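Side-chain contacts in Phthiocerol/phthiodiolone dimycocerosyl transferase (Mycobacterium tuberculosis, PDB 1Q9J), which probably esterifies phthiocerol-type lipid alcohols with mycocerosic acids taken directly from mycocerosic acid synthase, the last step in making dimycocerosate esters: residues A[41-46]-A[105-110]; A[57-60]-A[64-67]; A[388-393]-A[401-406]. All blocks are in the same frame, centred on the assembly; numbering follows the deposited sequence.

Contact 1 (A[41-46]-A[105-110])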
ATOM      1  N   ASP A  41      22.082  -9.238 -10.339  1.00 58.69           N
ATOM      2  CA  ASP A  41      22.406 -10.335  -9.422  1.00 57.81           C
ATOM      3  C   ASP A  41      21.526 -10.274  -8.178  1.00 56.18           C
ATOM      4  O   ASP A  41      21.081 -11.306  -7.665  1.00 52.54           O
ATOM      5  CB  ASP A  41      23.873 -10.273  -8.983  1.00 59.73           C
ATOM      6  CG  ASP A  41      24.824 -10.607 -10.101  1.00 58.88           C
ATOM      7  OD1 ASP A  41      24.476 -11.457 -10.948  1.00 61.37           O
ATOM      8  OD2 ASP A  41      25.923 -10.030 -10.130  1.00 62.42           O
ATOM      9  N   ALA A  42      21.302  -9.051  -7.701  1.00 53.09           N
ATOM     10  CA  ALA A  42      20.484  -8.800  -6.522  1.00 51.85           C
ATOM     11  C   ALA A  42      19.051  -9.224  -6.809  1.00 52.14           C
ATOM     12  O   ALA A  42      18.426  -9.919  -6.003  1.00 52.02           O
ATOM     13  CB  ALA A  42      20.537  -7.331  -6.154  1.00 49.51           C
ATOM     14  N   PHE A  43      18.540  -8.821  -7.969  1.00 49.11           N
ATOM     15  CA  PHE A  43      17.189  -9.177  -8.363  1.00 52.13           C
ATOM     16  C   PHE A  43      17.075 -10.707  -8.465  1.00 56.49           C
ATOM     17  O   PHE A  43      16.110 -11.298  -7.976  1.00 57.86           O
ATOM     18  CB  PHE A  43      16.833  -8.515  -9.700  1.00 52.99           C
ATOM     19  CG  PHE A  43      15.429  -8.792 -10.153  1.00 55.00           C
ATOM     20  CD1 PHE A  43      14.341  -8.453  -9.361  1.00 58.27           C
ATOM     21  CD2 PHE A  43      15.190  -9.406 -11.371  1.00 57.56           C
ATOM     22  CE1 PHE A  43      13.031  -8.719  -9.780  1.00 60.09           C
ATOM     23  CE2 PHE A  43      13.885  -9.676 -11.795  1.00 60.65           C
ATOM     24  CZ  PHE A  43      12.808  -9.330 -10.998  1.00 57.92           C
ATOM     25  N   ASP A  44      18.066 -11.355  -9.080  1.00 58.76           N
ATOM     26  CA  ASP A  44      18.044 -12.819  -9.207  1.00 59.66           C
ATOM     27  C   ASP A  44      18.122 -13.491  -7.835  1.00 59.32           C
ATOM     28  O   ASP A  44      17.456 -14.505  -7.593  1.00 60.49           O
ATOM     29  CB  ASP A  44      19.211 -13.332 -10.072  1.00 61.28           C
ATOM     30  CG  ASP A  44      19.038 -13.011 -11.554  1.00 59.33           C
ATOM     31  OD1 ASP A  44      17.929 -13.223 -12.102  1.00 62.38           O
ATOM     32  OD2 ASP A  44      20.020 -12.580 -12.180  1.00 57.24           O
ATOM     33  N   ALA A  45      18.954 -12.938  -6.948  1.00 58.03           N
ATOM     34  CA  ALA A  45      19.136 -13.479  -5.588  1.00 57.21           C
ATOM     35  C   ALA A  45      17.827 -13.350  -4.805  1.00 57.31           C
ATOM     36  O   ALA A  45      17.407 -14.278  -4.111  1.00 54.12           O
ATOM     37  CB  ALA A  45      20.258 -12.724  -4.864  1.00 53.16           C
ATOM     38  N   LEU A  46      17.196 -12.187  -4.939  1.00 57.01           N
ATOM     39  CA  LEU A  46      15.930 -11.917  -4.290  1.00 56.57           C
ATOM     40  C   LEU A  46      14.922 -12.975  -4.742  1.00 57.84           C
ATOM     41  O   LEU A  46      14.303 -13.653  -3.920  1.00 60.11           O
ATOM     42  CB  LEU A  46      15.432 -10.530  -4.684  1.00 55.96           C
ATOM     43  CG  LEU A  46      14.090 -10.063  -4.108  1.00 56.23           C
ATOM     44  CD1 LEU A  46      14.341  -9.190  -2.872  1.00 55.51           C
ATOM     45  CD2 LEU A  46      13.332  -9.268  -5.166  1.00 47.68           C
ATOM     46  N   LEU A 105       5.897 -10.184 -11.355  1.00 44.65           N
ATOM     47  CA  LEU A 105       6.988  -9.350 -10.895  1.00 46.76           C
ATOM     48  C   LEU A 105       7.809  -8.856 -12.091  1.00 49.85           C
ATOM     49  O   LEU A 105       8.106  -9.619 -13.024  1.00 47.20           O
ATOM     50  CB  LEU A 105       7.865 -10.157  -9.935  1.00 43.51           C
ATOM     51  CG  LEU A 105       9.084  -9.470  -9.319  1.00 45.98           C
ATOM     52  CD1 LEU A 105       8.649  -8.302  -8.449  1.00 40.84           C
ATOM     53  CD2 LEU A 105       9.868 -10.474  -8.513  1.00 49.64           C
ATOM     54  N   HIS A 106       8.177  -7.576 -12.045  1.00 50.75           N
ATOM     55  CA  HIS A 106       8.954  -6.928 -13.098  1.00 52.81           C
ATOM     56  C   HIS A 106       9.876  -5.872 -12.486  1.00 55.11           C
ATOM     57  O   HIS A 106       9.420  -4.996 -11.740  1.00 56.88           O
ATOM     58  CB  HIS A 106       8.017  -6.252 -14.113  1.00 52.06           C
ATOM     59  CG  HIS A 106       7.304  -7.209 -15.025  1.00 55.82           C
ATOM     60  ND1 HIS A 106       7.961  -7.957 -15.975  1.00 56.48           N
ATOM     61  CD2 HIS A 106       5.993  -7.529 -15.134  1.00 54.93           C
ATOM     62  CE1 HIS A 106       7.085  -8.700 -16.633  1.00 53.59           C
ATOM     63  NE2 HIS A 106       5.885  -8.460 -16.143  1.00 57.48           N
ATOM     64  N   LEU A 107      11.171  -5.964 -12.778  1.00 55.09           N
ATOM     65  CA  LEU A 107      12.124  -4.973 -12.277  1.00 59.90           C
ATOM     66  C   LEU A 107      12.588  -4.142 -13.468  1.00 63.14           C
ATOM     67  O   LEU A 107      13.376  -4.601 -14.289  1.00 66.06           O
ATOM     68  CB  LEU A 107      13.331  -5.638 -11.599  1.00 55.54           C
ATOM     69  CG  LEU A 107      14.341  -4.613 -11.058  1.00 53.73           C
ATOM     70  CD1 LEU A 107      13.611  -3.574 -10.216  1.00 48.44           C
ATOM     71  CD2 LEU A 107      15.425  -5.297 -10.239  1.00 53.79           C
ATOM     72  N   GLN A 108      12.103  -2.909 -13.554  1.00 67.27           N
ATOM     73  CA  GLN A 108      12.445  -2.032 -14.669  1.00 68.23           C
ATOM     74  C   GLN A 108      13.412  -0.895 -14.326  1.00 65.83           C
ATOM     75  O   GLN A 108      13.066   0.018 -13.576  1.00 61.20           O
ATOM     76  CB  GLN A 108      11.160  -1.445 -15.249  1.00 71.35           C
ATOM     77  CG  GLN A 108      11.368  -0.597 -16.481  1.00 75.93           C
ATOM     78  CD  GLN A 108      10.136   0.205 -16.816  1.00 77.88           C
ATOM     79  OE1 GLN A 108       9.681   1.020 -16.009  1.00 77.99           O
ATOM     80  NE2 GLN A 108       9.587  -0.012 -18.011  1.00 80.07           N
ATOM     81  N   LEU A 109      14.614  -0.953 -14.893  1.00 66.01           N
ATOM     82  CA  LEU A 109      15.622   0.075 -14.668  1.00 68.52           C
ATOM     83  C   LEU A 109      15.801   0.969 -15.895  1.00 72.48           C
ATOM     84  O   LEU A 109      16.178   0.492 -16.965  1.00 72.03           O
ATOM     85  CB  LEU A 109      16.965  -0.560 -14.333  1.00 65.72           C
ATOM     86  CG  LEU A 109      18.106   0.451 -14.185  1.00 62.96           C
ATOM     87  CD1 LEU A 109      17.822   1.361 -13.003  1.00 59.40           C
ATOM     88  CD2 LEU A 109      19.426  -0.281 -14.008  1.00 59.38           C
ATOM     89  N   ILE A 110      15.546   2.263 -15.734  1.00 77.23           N
ATOM     90  CA  ILE A 110      15.682   3.209 -16.841  1.00 82.76           C
ATOM     91  C   ILE A 110      16.842   4.185 -16.606  1.00 84.77           C
ATOM     92  O   ILE A 110      16.738   5.099 -15.788  1.00 84.11           O
ATOM     93  CB  ILE A 110      14.385   4.023 -17.043  1.00 83.17           C
ATOM     94  CG1 ILE A 110      13.179   3.093 -17.051  1.00 83.96           C
ATOM     95  CG2 ILE A 110      14.431   4.755 -18.373  1.00 85.42           C
ATOM     96  CD1 ILE A 110      11.867   3.817 -17.219  1.00 86.48           C
TER
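With chi1 at -178°, Phe43 holds its ring on the far side of CB from its own backbone N, which extends the ring away from helix 36-49 and lays one face against Leu107 of strand 105-110. Leu107 meets it with the same first torsion, chi1 -180°, and the two side chains lie alongside each other, pointing contrary ways. The result is a CH-pi contact: Leu107 CB sits over the middle of one face of the Phe43 ring, 3.7 Å from its centroid and 14° off the normal. Leu107 CD2 continues alongside, 3.5 Å from Phe43 CD1 and just as near to CG, covering the part of the ring next to its stem. This is a helix packed on a mixed beta-sheet, within the two-domain fold of the CoA-dependent acyltransferase superfamily; Leu139 of helix 129-148 also touches Leu107, bringing a second helix to the same packing. Leu105, two residues back on the same side of the strand, extends toward the helix, and its CD2 approaches the outer part of the ring obliquely, 3.8 Å from Phe43 CE1. Leu122 of the adjoining strand 117-123 touches Leu105 as well.

Contact 2 (A[57-60]-A[64-67])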
ATOM      1  N   LEU A  57      -1.007 -16.232 -12.592  1.00 41.16           N
ATOM      2  CA  LEU A  57      -2.345 -16.669 -12.213  1.00 41.23           C
ATOM      3  C   LEU A  57      -3.114 -17.279 -13.367  1.00 42.82           C
ATOM      4  O   LEU A  57      -2.989 -16.841 -14.504  1.00 45.72           O
ATOM      5  CB  LEU A  57      -3.146 -15.489 -11.681  1.00 42.39           C
ATOM      6  CG  LEU A  57      -2.678 -14.844 -10.392  1.00 41.85           C
ATOM      7  CD1 LEU A  57      -3.163 -13.423 -10.370  1.00 42.95           C
ATOM      8  CD2 LEU A  57      -3.165 -15.632  -9.201  1.00 40.12           C
ATOM      9  N   GLU A  58      -3.923 -18.280 -13.045  1.00 45.23           N
ATOM     10  CA  GLU A  58      -4.748 -18.963 -14.020  1.00 47.26           C
ATOM     11  C   GLU A  58      -6.106 -19.187 -13.380  1.00 49.62           C
ATOM     12  O   GLU A  58      -6.189 -19.806 -12.328  1.00 52.36           O
ATOM     13  CB  GLU A  58      -4.112 -20.298 -14.394  1.00 47.19           C
ATOM     14  CG  GLU A  58      -2.860 -20.150 -15.242  1.00 46.04           C
ATOM     15  CD  GLU A  58      -2.285 -21.494 -15.678  1.00 47.72           C
ATOM     16  OE1 GLU A  58      -3.056 -22.482 -15.717  1.00 45.62           O
ATOM     17  OE2 GLU A  58      -1.076 -21.546 -15.998  1.00 40.23           O
ATOM     18  N   GLN A  59      -7.166 -18.671 -13.991  1.00 53.99           N
ATOM     19  CA  GLN A  59      -8.488 -18.849 -13.417  1.00 63.76           C
ATOM     20  C   GLN A  59      -8.977 -20.275 -13.626  1.00 67.98           C
ATOM     21  O   GLN A  59      -9.217 -20.704 -14.755  1.00 68.37           O
ATOM     22  CB  GLN A  59      -9.466 -17.860 -14.030  1.00 68.98           C
ATOM     23  CG  GLN A  59      -9.335 -17.748 -15.527  1.00 79.22           C
ATOM     24  CD  GLN A  59     -10.212 -16.655 -16.094  1.00 83.29           C
ATOM     25  OE1 GLN A  59     -11.430 -16.649 -15.881  1.00 83.90           O
ATOM     26  NE2 GLN A  59      -9.600 -15.718 -16.823  1.00 84.98           N
ATOM     27  N   SER A  60      -9.116 -21.003 -12.521  1.00 74.15           N
ATOM     28  CA  SER A  60      -9.564 -22.388 -12.545  1.00 78.67           C
ATOM     29  C   SER A  60     -10.996 -22.512 -13.032  1.00 83.77           C
ATOM     30  O   SER A  60     -11.754 -21.536 -13.045  1.00 82.26           O
ATOM     31  CB  SER A  60      -9.482 -22.994 -11.146  1.00 78.48           C
ATOM     32  OG  SER A  60     -10.533 -22.498 -10.336  1.00 77.41           O
ATOM     33  N   GLY A  64     -12.387 -20.029  -9.188  1.00 76.21           N
ATOM     34  CA  GLY A  64     -11.260 -19.493  -8.447  1.00 68.62           C
ATOM     35  C   GLY A  64     -10.000 -19.281  -9.262  1.00 63.00           C
ATOM     36  O   GLY A  64      -9.939 -19.613 -10.443  1.00 60.48           O
ATOM     37  N   TRP A  65      -8.982 -18.727  -8.616  1.00 61.08           N
ATOM     38  CA  TRP A  65      -7.717 -18.462  -9.275  1.00 56.31           C
ATOM     39  C   TRP A  65      -6.574 -19.317  -8.760  1.00 51.59           C
ATOM     40  O   TRP A  65      -6.382 -19.466  -7.549  1.00 46.92           O
ATOM     41  CB  TRP A  65      -7.330 -17.011  -9.087  1.00 57.69           C
ATOM     42  CG  TRP A  65      -8.270 -16.067  -9.688  1.00 60.62           C
ATOM     43  CD1 TRP A  65      -9.430 -15.586  -9.142  1.00 58.31           C
ATOM     44  CD2 TRP A  65      -8.092 -15.391 -10.926  1.00 62.68           C
ATOM     45  NE1 TRP A  65      -9.977 -14.635  -9.968  1.00 61.79           N
ATOM     46  CE2 TRP A  65      -9.176 -14.497 -11.076  1.00 63.77           C
ATOM     47  CE3 TRP A  65      -7.116 -15.453 -11.934  1.00 59.50           C
ATOM     48  CZ2 TRP A  65      -9.308 -13.658 -12.192  1.00 63.26           C
ATOM     49  CZ3 TRP A  65      -7.244 -14.623 -13.042  1.00 62.08           C
ATOM     50  CH2 TRP A  65      -8.336 -13.738 -13.163  1.00 62.48           C
ATOM     51  N   ASN A  66      -5.810 -19.867  -9.698  1.00 48.12           N
ATOM     52  CA  ASN A  66      -4.656 -20.675  -9.360  1.00 45.23           C
ATOM     53  C   ASN A  66      -3.376 -19.897  -9.538  1.00 41.70           C
ATOM     54  O   ASN A  66      -3.212 -19.136 -10.480  1.00 44.21           O
ATOM     55  CB  ASN A  66      -4.561 -21.929 -10.233  1.00 48.57           C
ATOM     56  CG  ASN A  66      -5.442 -23.054  -9.747  1.00 53.01           C
ATOM     57  OD1 ASN A  66      -5.626 -23.237  -8.548  1.00 58.76           O
ATOM     58  ND2 ASN A  66      -5.982 -23.829 -10.681  1.00 53.96           N
ATOM     59  N   LEU A  67      -2.474 -20.097  -8.600  1.00 40.36           N
ATOM     60  CA  LEU A  67      -1.175 -19.487  -8.650  1.00 39.65           C
ATOM     61  C   LEU A  67      -0.379 -20.654  -9.239  1.00 41.68           C
ATOM     62  O   LEU A  67      -0.233 -21.702  -8.593  1.00 41.81           O
ATOM     63  CB  LEU A  67      -0.713 -19.181  -7.236  1.00 41.18           C
ATOM     64  CG  LEU A  67       0.592 -18.425  -7.136  1.00 43.61           C
ATOM     65  CD1 LEU A  67       0.366 -16.966  -7.518  1.00 46.10           C
ATOM     66  CD2 LEU A  67       1.128 -18.543  -5.738  1.00 41.10           C
TER
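Glu58 and Asn66 form an antiparallel hydrogen-bonded pair between two short strands whose directions differ by 151°, with Leu57-Leu67 and Gln59-Trp65 as the non-hydrogen-bonded pairs before and after it. Glu58 N gives to Asn66 O at 2.8 Å, and Asn66 N returns a bond to Glu58 O at 2.7 Å. Toward the turn, Gly64 O is gripped twice by one residue. Ser60 N makes a hydrogen bond to it, while the hydroxyl Ser60 OG donates to the same Gly64 O at 2.9 Å from well above the carbonyl plane, 56° out of it. With chi1 at 75°, OG lies between its own N and carbonyl carbon, which brings the hydroxyl and the amide to bear on one acceptor.

On the face that carries Leu57, Gln59, Trp65 and Leu67, the indole lies across the neighbouring strand. Gln59 CB stands over one face of its six-membered ring, 4.0 Å from the centroid and displaced toward the rim, a CH-pi contact. Leu57 CB comes in obliquely, 4.0 Å from Trp65 CE3, and Leu57 CD2 meets Leu67 CD1 at 4.1 Å. Ala18 of helix 12-19 touches both Leu57 and Trp65. On the other face the Asn66 amide reaches back toward the turn, ND2 lying 3.6 Å from Ser60 CB, while Glu58 OE2 is hydrogen-bonded to His56 NE2. The whole is a beta-hairpin, strands 55-59 and 65-69, completed to a small three-stranded antiparallel sheet by strand 6-9; the Leu57 side chain comes to about 9 Å from that of His124, the probable catalytic base.

Contact 3 (A[388-393]-A[401-406])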
ATOM      1  N   LEU A 388       6.101  15.753   4.879  1.00 56.48           N
ATOM      2  CA  LEU A 388       4.861  15.022   4.729  1.00 53.77           C
ATOM      3  C   LEU A 388       4.425  15.072   3.282  1.00 56.53           C
ATOM      4  O   LEU A 388       4.557  16.101   2.627  1.00 57.53           O
ATOM      5  CB  LEU A 388       3.755  15.624   5.590  1.00 50.11           C
ATOM      6  CG  LEU A 388       2.353  15.098   5.257  1.00 49.63           C
ATOM      7  CD1 LEU A 388       2.308  13.598   5.439  1.00 49.40           C
ATOM      8  CD2 LEU A 388       1.324  15.776   6.135  1.00 53.36           C
ATOM      9  N   ILE A 389       3.905  13.955   2.791  1.00 58.21           N
ATOM     10  CA  ILE A 389       3.445  13.871   1.420  1.00 60.69           C
ATOM     11  C   ILE A 389       2.024  13.324   1.361  1.00 65.04           C
ATOM     12  O   ILE A 389       1.762  12.195   1.779  1.00 68.16           O
ATOM     13  CB  ILE A 389       4.342  12.949   0.596  1.00 59.63           C
ATOM     14  CG1 ILE A 389       5.779  13.431   0.648  1.00 60.88           C
ATOM     15  CG2 ILE A 389       3.863  12.908  -0.839  1.00 57.70           C
ATOM     16  CD1 ILE A 389       6.737  12.461  -0.005  1.00 66.79           C
ATOM     17  N   ILE A 390       1.114  14.136   0.836  1.00 65.83           N
ATOM     18  CA  ILE A 390      -0.278  13.740   0.692  1.00 66.14           C
ATOM     19  C   ILE A 390      -0.450  13.203  -0.727  1.00 64.20           C
ATOM     20  O   ILE A 390       0.222  13.661  -1.653  1.00 67.12           O
ATOM     21  CB  ILE A 390      -1.220  14.940   0.860  1.00 70.97           C
ATOM     22  CG1 ILE A 390      -1.086  15.529   2.256  1.00 73.39           C
ATOM     23  CG2 ILE A 390      -2.648  14.512   0.633  1.00 71.59           C
ATOM     24  CD1 ILE A 390      -1.904  16.798   2.429  1.00 77.13           C
ATOM     25  N   GLU A 391      -1.360  12.245  -0.884  1.00 59.92           N
ATOM     26  CA  GLU A 391      -1.638  11.646  -2.181  1.00 54.96           C
ATOM     27  C   GLU A 391      -3.087  11.223  -2.347  1.00 53.84           C
ATOM     28  O   GLU A 391      -3.761  10.846  -1.388  1.00 53.78           O
ATOM     29  CB  GLU A 391      -0.750  10.428  -2.418  1.00 49.79           C
ATOM     30  CG  GLU A 391       0.702  10.750  -2.638  1.00 55.19           C
ATOM     31  CD  GLU A 391       1.469   9.561  -3.173  1.00 57.40           C
ATOM     32  OE1 GLU A 391       2.702   9.659  -3.336  1.00 55.27           O
ATOM     33  OE2 GLU A 391       0.832   8.519  -3.425  1.00 61.84           O
ATOM     34  N   HIS A 392      -3.557  11.288  -3.582  1.00 52.36           N
ATOM     35  CA  HIS A 392      -4.911  10.891  -3.903  1.00 49.33           C
ATOM     36  C   HIS A 392      -4.721  10.034  -5.161  1.00 52.11           C
ATOM     37  O   HIS A 392      -4.114  10.471  -6.148  1.00 51.94           O
ATOM     38  CB  HIS A 392      -5.760  12.125  -4.180  1.00 48.15           C
ATOM     39  CG  HIS A 392      -7.231  11.908  -3.985  1.00 47.86           C
ATOM     40  ND1 HIS A 392      -7.812  10.658  -3.999  1.00 54.07           N
ATOM     41  CD2 HIS A 392      -8.245  12.793  -3.847  1.00 49.16           C
ATOM     42  CE1 HIS A 392      -9.125  10.784  -3.887  1.00 51.28           C
ATOM     43  NE2 HIS A 392      -9.414  12.067  -3.795  1.00 50.52           N
ATOM     44  N   HIS A 393      -5.213   8.802  -5.074  1.00 52.34           N
ATOM     45  CA  HIS A 393      -5.113   7.807  -6.123  1.00 53.12           C
ATOM     46  C   HIS A 393      -6.471   7.550  -6.709  1.00 57.14           C
ATOM     47  O   HIS A 393      -7.472   7.682  -6.012  1.00 58.75           O
ATOM     48  CB  HIS A 393      -4.604   6.489  -5.556  1.00 51.64           C
ATOM     49  CG  HIS A 393      -3.221   6.563  -5.004  1.00 49.68           C
ATOM     50  ND1 HIS A 393      -2.117   6.131  -5.707  1.00 48.66           N
ATOM     51  CD2 HIS A 393      -2.759   7.014  -3.815  1.00 48.84           C
ATOM     52  CE1 HIS A 393      -1.034   6.309  -4.972  1.00 46.27           C
ATOM     53  NE2 HIS A 393      -1.397   6.845  -3.819  1.00 48.17           N
ATOM     54  N   LYS A 401      -7.928  18.728  -6.112  1.00103.19           N
ATOM     55  CA  LYS A 401      -8.905  19.602  -5.465  1.00101.00           C
ATOM     56  C   LYS A 401      -8.870  19.407  -3.953  1.00 97.72           C
ATOM     57  O   LYS A 401      -8.430  20.284  -3.208  1.00 96.37           O
ATOM     58  CB  LYS A 401     -10.315  19.308  -5.993  1.00103.22           C
ATOM     59  CG  LYS A 401     -11.383  20.262  -5.481  1.00106.09           C
ATOM     60  CD  LYS A 401     -12.712  20.004  -6.165  1.00107.74           C
ATOM     61  CE  LYS A 401     -13.798  20.944  -5.670  1.00107.95           C
ATOM     62  NZ  LYS A 401     -15.099  20.655  -6.345  1.00108.30           N
ATOM     63  N   SER A 402      -9.340  18.247  -3.516  1.00 93.34           N
ATOM     64  CA  SER A 402      -9.368  17.893  -2.106  1.00 88.05           C
ATOM     65  C   SER A 402      -7.971  17.886  -1.491  1.00 82.93           C
ATOM     66  O   SER A 402      -7.786  18.305  -0.353  1.00 80.32           O
ATOM     67  CB  SER A 402      -9.992  16.513  -1.956  1.00 90.96           C
ATOM     68  OG  SER A 402      -9.395  15.623  -2.887  1.00 94.04           O
ATOM     69  N   LEU A 403      -6.995  17.404  -2.252  1.00 79.43           N
ATOM     70  CA  LEU A 403      -5.617  17.328  -1.775  1.00 78.14           C
ATOM     71  C   LEU A 403      -5.069  18.693  -1.409  1.00 79.39           C
ATOM     72  O   LEU A 403      -4.234  18.820  -0.515  1.00 78.93           O
ATOM     73  CB  LEU A 403      -4.713  16.707  -2.838  1.00 73.91           C
ATOM     74  CG  LEU A 403      -3.685  15.714  -2.316  1.00 70.42           C
ATOM     75  CD1 LEU A 403      -4.400  14.414  -2.007  1.00 71.49           C
ATOM     76  CD2 LEU A 403      -2.593  15.487  -3.340  1.00 67.49           C
ATOM     77  N   GLU A 404      -5.520  19.720  -2.116  1.00 83.65           N
ATOM     78  CA  GLU A 404      -5.056  21.069  -1.828  1.00 86.40           C
ATOM     79  C   GLU A 404      -5.813  21.617  -0.619  1.00 85.31           C
ATOM     80  O   GLU A 404      -5.229  22.280   0.236  1.00 83.44           O
ATOM     81  CB  GLU A 404      -5.256  21.974  -3.043  1.00 88.50           C
ATOM     82  CG  GLU A 404      -4.568  23.318  -2.894  1.00 91.49           C
ATOM     83  CD  GLU A 404      -3.090  23.174  -2.590  1.00 94.45           C
ATOM     84  OE1 GLU A 404      -2.351  22.656  -3.460  1.00 95.60           O
ATOM     85  OE2 GLU A 404      -2.667  23.574  -1.478  1.00 93.27           O
ATOM     86  N   ALA A 405      -7.112  21.332  -0.556  1.00 86.30           N
ATOM     87  CA  ALA A 405      -7.952  21.766   0.561  1.00 87.29           C
ATOM     88  C   ALA A 405      -7.345  21.206   1.838  1.00 87.95           C
ATOM     89  O   ALA A 405      -7.223  21.898   2.848  1.00 87.43           O
ATOM     90  CB  ALA A 405      -9.372  21.241   0.388  1.00 86.23           C
ATOM     91  N   ILE A 406      -6.971  19.934   1.763  1.00 89.16           N
ATOM     92  CA  ILE A 406      -6.355  19.214   2.861  1.00 89.63           C
ATOM     93  C   ILE A 406      -4.960  19.785   3.088  1.00 91.71           C
ATOM     94  O   ILE A 406      -4.490  19.889   4.221  1.00 92.94           O
ATOM     95  CB  ILE A 406      -6.238  17.721   2.507  1.00 89.14           C
ATOM     96  CG1 ILE A 406      -7.638  17.143   2.283  1.00 88.18           C
ATOM     97  CG2 ILE A 406      -5.495  16.969   3.597  1.00 87.55           C
ATOM     98  CD1 ILE A 406      -7.646  15.728   1.777  1.00 85.54           C
TER
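Ser402 touches His392 where the C-terminal helix 399-412 packs on strand 387-393, an antiparallel strand-helix pair on the mixed sheet of an alpha/beta domain. The Ser402 hydroxyl comes at the rim of the imidazole, almost level with the ring, with OG 3.2 Å from His392 CD2. Both groups have polar partners outside the pair: OG is hydrogen-bonded to Tyr379 OH, and His392 ND1 to Leu378 O. The Tyr379 ring also stacks on His392, and this stack and the ND1 bond fix the imidazole, with Ser402 OG beside its CD2 edge.

Leu403, next along the helix, gives the helix side its largest share of the contact. Its side chain runs beside that of Ile390 but points the other way; CD1 lies against Ile390 and His392 CB, and CD2 faces the strand backbone, 3.8 Å from Ile390 O. Thr214 and Leu216 of the adjoining strand 213-216 touch Leu403 too, so the leucine spans two strands.

Nearly one turn further on, Ile406 meets Ile390 obliquely and is backed by Ile245 and Thr248 of helix 237-253. Ile390 has its CG1 arm fully extended, chi2 175°, and the terminal CD1 of that arm touches Ile406 CG2 at 3.8 Å.

Helix 36-49 is the first contact element reached from the N terminus, and residues 41-46 meet strand 105-110, 59 residues on, closing contact 1. Within that loop the chain turns back on itself: strand 55-59 follows the helix and pairs with strand 65-69 in contact 2, a local closure nested inside contact 1. The two do not touch, their nearest atoms being about 9 Å apart. Contact 3 comes in series, near the C-terminal end, where helix 399-412 follows strand 387-393. Contact 1 ties a helix to the five-stranded sheet, contact 2 pairs two of the three strands of a small separate sheet, and contact 3 packs a helix on the six-stranded sheet, across the chain's centre from contact 2.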